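Putative sporulation-specific glycosylase YdhD (Bacillus subtilis subsp. subtilis str. 168, PDB 3CZ8) probably hydrolyses glycosidic bonds of a cell-wall or chitin-like polysaccharide during sporulation, acting through a glycosyl hydrolase family 18 domain. Local coordinates at the interface of chains A and B. Sequence-based numbering; all coordinates share one arbitrary frame. Chains: chain A/B, Putative sporulation-specific glycosylase ydhD.

The interface of chains A and B. Residues chain A 16-17, 19, 22, 33, 292; chain B 251-252, 254, 273.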
ATOM      1  N   LEU A  16      -0.560  17.102  -2.762  1.00 24.94           N
ATOM      2  CA  LEU A  16      -1.883  17.589  -2.357  1.00 25.59           C
ATOM      3  C   LEU A  16      -1.770  19.067  -2.028  1.00 32.28           C
ATOM      4  O   LEU A  16      -1.396  19.426  -0.907  1.00 34.35           O
ATOM      5  CB  LEU A  16      -2.376  16.836  -1.113  1.00 29.41           C
ATOM      6  CG  LEU A  16      -2.663  15.344  -1.270  1.00 44.12           C
ATOM      7  CD1 LEU A  16      -2.195  14.580  -0.057  1.00 36.83           C
ATOM      8  CD2 LEU A  16      -4.143  15.100  -1.539  1.00 31.94           C
ATOM      9  N   ARG A  17      -2.084  19.917  -3.006  1.00 34.82           N
ATOM     10  CA  ARG A  17      -1.863  21.358  -2.885  1.00 45.53           C
ATOM     11  C   ARG A  17      -2.601  22.005  -1.709  1.00 39.54           C
ATOM     12  O   ARG A  17      -3.727  21.618  -1.386  1.00 49.13           O
ATOM     13  CB  ARG A  17      -2.210  22.073  -4.200  1.00 50.28           C
ATOM     14  CG  ARG A  17      -1.896  23.567  -4.175  1.00 65.24           C
ATOM     15  CD  ARG A  17      -2.323  24.301  -5.414  1.00 60.24           C
ATOM     16  NE  ARG A  17      -1.165  24.610  -6.245  1.00 83.21           N
ATOM     17  CZ  ARG A  17      -1.139  25.546  -7.187  1.00 84.33           C
ATOM     18  NH1 ARG A  17      -2.220  26.275  -7.440  1.00 76.72           N
ATOM     19  NH2 ARG A  17      -0.023  25.748  -7.877  1.00 76.19           N
ATOM     20  N   PRO A  19      -4.963  24.301  -0.305  1.00 60.14           N
ATOM     21  CA  PRO A  19      -6.228  24.743  -0.922  1.00 59.77           C
ATOM     22  C   PRO A  19      -6.386  26.267  -1.003  1.00 58.20           C
ATOM     23  O   PRO A  19      -7.143  26.765  -1.839  1.00 64.13           O
ATOM     24  CB  PRO A  19      -7.298  24.143  -0.003  1.00 50.42           C
ATOM     25  CG  PRO A  19      -6.615  23.938   1.299  1.00 56.96           C
ATOM     26  CD  PRO A  19      -5.205  23.571   0.955  1.00 53.14           C
ATOM     27  N   ASP A  22      -5.215  27.886  -4.755  1.00 75.23           N
ATOM     28  CA  ASP A  22      -5.899  27.716  -6.042  1.00 77.88           C
ATOM     29  C   ASP A  22      -7.200  28.510  -6.164  1.00 72.24           C
ATOM     30  O   ASP A  22      -7.665  28.788  -7.268  1.00 63.94           O
ATOM     31  CB  ASP A  22      -6.116  26.228  -6.388  1.00 86.12           C
ATOM     32  CG  ASP A  22      -6.688  25.415  -5.227  1.00 89.51           C
ATOM     33  OD1 ASP A  22      -6.109  24.351  -4.920  1.00 81.73           O
ATOM     34  OD2 ASP A  22      -7.711  25.820  -4.631  1.00 90.32           O
ATOM     35  N   SER A  33      -1.301  21.558 -11.203  1.00 57.66           N
ATOM     36  CA  SER A  33      -1.305  21.862  -9.780  1.00 57.92           C
ATOM     37  C   SER A  33      -0.865  20.672  -8.912  1.00 57.15           C
ATOM     38  O   SER A  33      -0.756  20.791  -7.684  1.00 49.65           O
ATOM     39  CB  SER A  33      -2.707  22.334  -9.385  1.00 53.42           C
ATOM     40  OG  SER A  33      -2.841  22.489  -7.988  1.00 74.55           O
ATOM     41  N   MET A 292      -1.763  19.552   7.425  1.00 31.93           N
ATOM     42  CA  MET A 292      -2.284  20.475   6.413  1.00 42.98           C
ATOM     43  C   MET A 292      -2.494  21.878   7.003  1.00 40.92           C
ATOM     44  O   MET A 292      -2.313  22.878   6.314  1.00 48.41           O
ATOM     45  CB  MET A 292      -3.567  19.934   5.759  1.00 41.96           C
ATOM     46  CG  MET A 292      -4.144  20.810   4.630  1.00 43.18           C
ATOM     47  SD  MET A 292      -2.968  21.346   3.356  1.00 30.56           S
ATOM     48  CE  MET A 292      -3.364  20.261   2.004  1.00 24.11           C
TER
ATOM     49  N   MET B 251      -8.876  16.449   2.742  1.00 47.17           N
ATOM     50  CA  MET B 251      -8.172  17.591   3.341  1.00 53.20           C
ATOM     51  C   MET B 251      -7.849  18.628   2.276  1.00 52.45           C
ATOM     52  O   MET B 251      -7.958  19.834   2.514  1.00 48.42           O
ATOM     53  CB  MET B 251      -6.862  17.162   4.002  1.00 49.71           C
ATOM     54  CG  MET B 251      -6.966  16.042   5.008  1.00 65.03           C
ATOM     55  SD  MET B 251      -5.413  15.764   5.885  1.00 69.22           S
ATOM     56  CE  MET B 251      -4.159  16.078   4.626  1.00 34.57           C
ATOM     57  N   ARG B 252      -7.431  18.123   1.113  1.00 48.34           N
ATOM     58  CA  ARG B 252      -7.071  18.911  -0.062  1.00 52.20           C
ATOM     59  C   ARG B 252      -8.227  19.788  -0.546  1.00 55.09           C
ATOM     60  O   ARG B 252      -8.035  20.967  -0.844  1.00 51.01           O
ATOM     61  CB  ARG B 252      -6.595  17.959  -1.172  1.00 47.37           C
ATOM     62  CG  ARG B 252      -6.733  18.450  -2.612  1.00 65.15           C
ATOM     63  CD  ARG B 252      -5.576  19.324  -3.025  1.00 63.65           C
ATOM     64  NE  ARG B 252      -5.770  19.899  -4.352  1.00 67.24           N
ATOM     65  CZ  ARG B 252      -6.340  21.077  -4.587  1.00 55.80           C
ATOM     66  NH1 ARG B 252      -6.456  21.513  -5.833  1.00 52.51           N
ATOM     67  NH2 ARG B 252      -6.790  21.824  -3.582  1.00 47.85           N
ATOM     68  N   GLN B 254     -10.962  20.379   1.247  1.00 49.93           N
ATOM     69  CA  GLN B 254     -11.658  20.783   2.481  0.50 48.54           C
ATOM     70  C   GLN B 254     -13.114  20.308   2.543  1.00 54.10           C
ATOM     71  O   GLN B 254     -14.028  21.037   2.954  1.00 46.55           O
ATOM     72  CB  GLN B 254     -11.514  22.289   2.741  0.50 57.37           C
ATOM     73  CG  GLN B 254     -10.123  22.704   3.252  0.50 45.74           C
ATOM     74  CD  GLN B 254      -9.816  22.188   4.655  0.50 45.16           C
ATOM     75  OE1 GLN B 254     -10.564  22.440   5.601  0.50 55.54           O
ATOM     76  NE2 GLN B 254      -8.703  21.471   4.794  0.50 23.45           N
ATOM     77  N   GLN B 273     -10.798  21.063  -9.626  1.00 76.01           N
ATOM     78  CA  GLN B 273     -10.349  22.269 -10.323  1.00 82.73           C
ATOM     79  C   GLN B 273     -11.011  22.446 -11.691  1.00 76.22           C
ATOM     80  O   GLN B 273     -11.152  23.572 -12.170  1.00 77.45           O
ATOM     81  CB  GLN B 273      -8.828  22.263 -10.474  1.00 84.36           C
ATOM     82  CG  GLN B 273      -8.074  22.338  -9.154  1.00 94.09           C
ATOM     83  CD  GLN B 273      -6.574  22.225  -9.334  1.00 96.08           C
ATOM     84  OE1 GLN B 273      -5.939  21.321  -8.790  1.00109.62           O
ATOM     85  NE2 GLN B 273      -5.998  23.143 -10.105  1.00117.44           N
TER
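Two copies of the glycosyl hydrolase family 18 catalytic domain meet here in a two-fold symmetric interface, which need not be the assembly found in the cell; the patch lies about 25 Å from the predicted proton donor A:Glu120, measured from its centre.

Charge pairing centres on B:Arg252, at the C-terminal end of helix 243-252. Its CG stands anti to the backbone N, and a bend at chi2 (84°) sends the rest of the long chain along the C-terminal end of strand 9-17 of the partner, a span that suits arginine. The guanidinium meets A:Asp22 tip to tip in a salt bridge, with NH2 of B:Arg252 2.9 Å from carboxylate oxygen OD1 of A:Asp22. NH1 of B:Arg252 lies 3.0 Å from OD1 of A:Asp22, so one oxygen is held in a fork; both hydrogen bonds are weak and strongly bent, and the two planes are turned 38° apart. A:Asp22 presents this oxygen from the crowded first-torsion position, CG between backbone N and carbonyl carbon (chi1 47°). The nearby positive charge would be expected to favour its ionised form.

Apolar contact begins on the aliphatic stem of B:Arg252. The A:Leu16 and B:Arg252 side chains cross obliquely, CD2 of A:Leu16 3.8 Å from CB of B:Arg252. Further along, the thioether methyl CE of B:Met251 reaches the base of the A:Met292 side chain, 4.1 Å from CB of A:Met292.

Carbons also pack on carbonyls: CD of B:Arg252 rests 3.4 Å from the backbone O of A:Arg17. A:Pro19, a compact ring in a short 3-10 turn, sets its CB 3.4 Å from the backbone O of B:Arg252.

Polar support comes from amides. B:Gln254 turns its NE2 back to the backbone O of B:Met251 (2.9 Å), on a carbonyl lone pair, linking the loop residue to the last turn of helix 243-252, where a carbonyl often needs a partner from outside the helix. B:Gln273, poorly ordered, brings its amide to the edge of the B:Arg252 guanidinium and makes at most a weak hydrogen bond with the A:Ser33 hydroxyl.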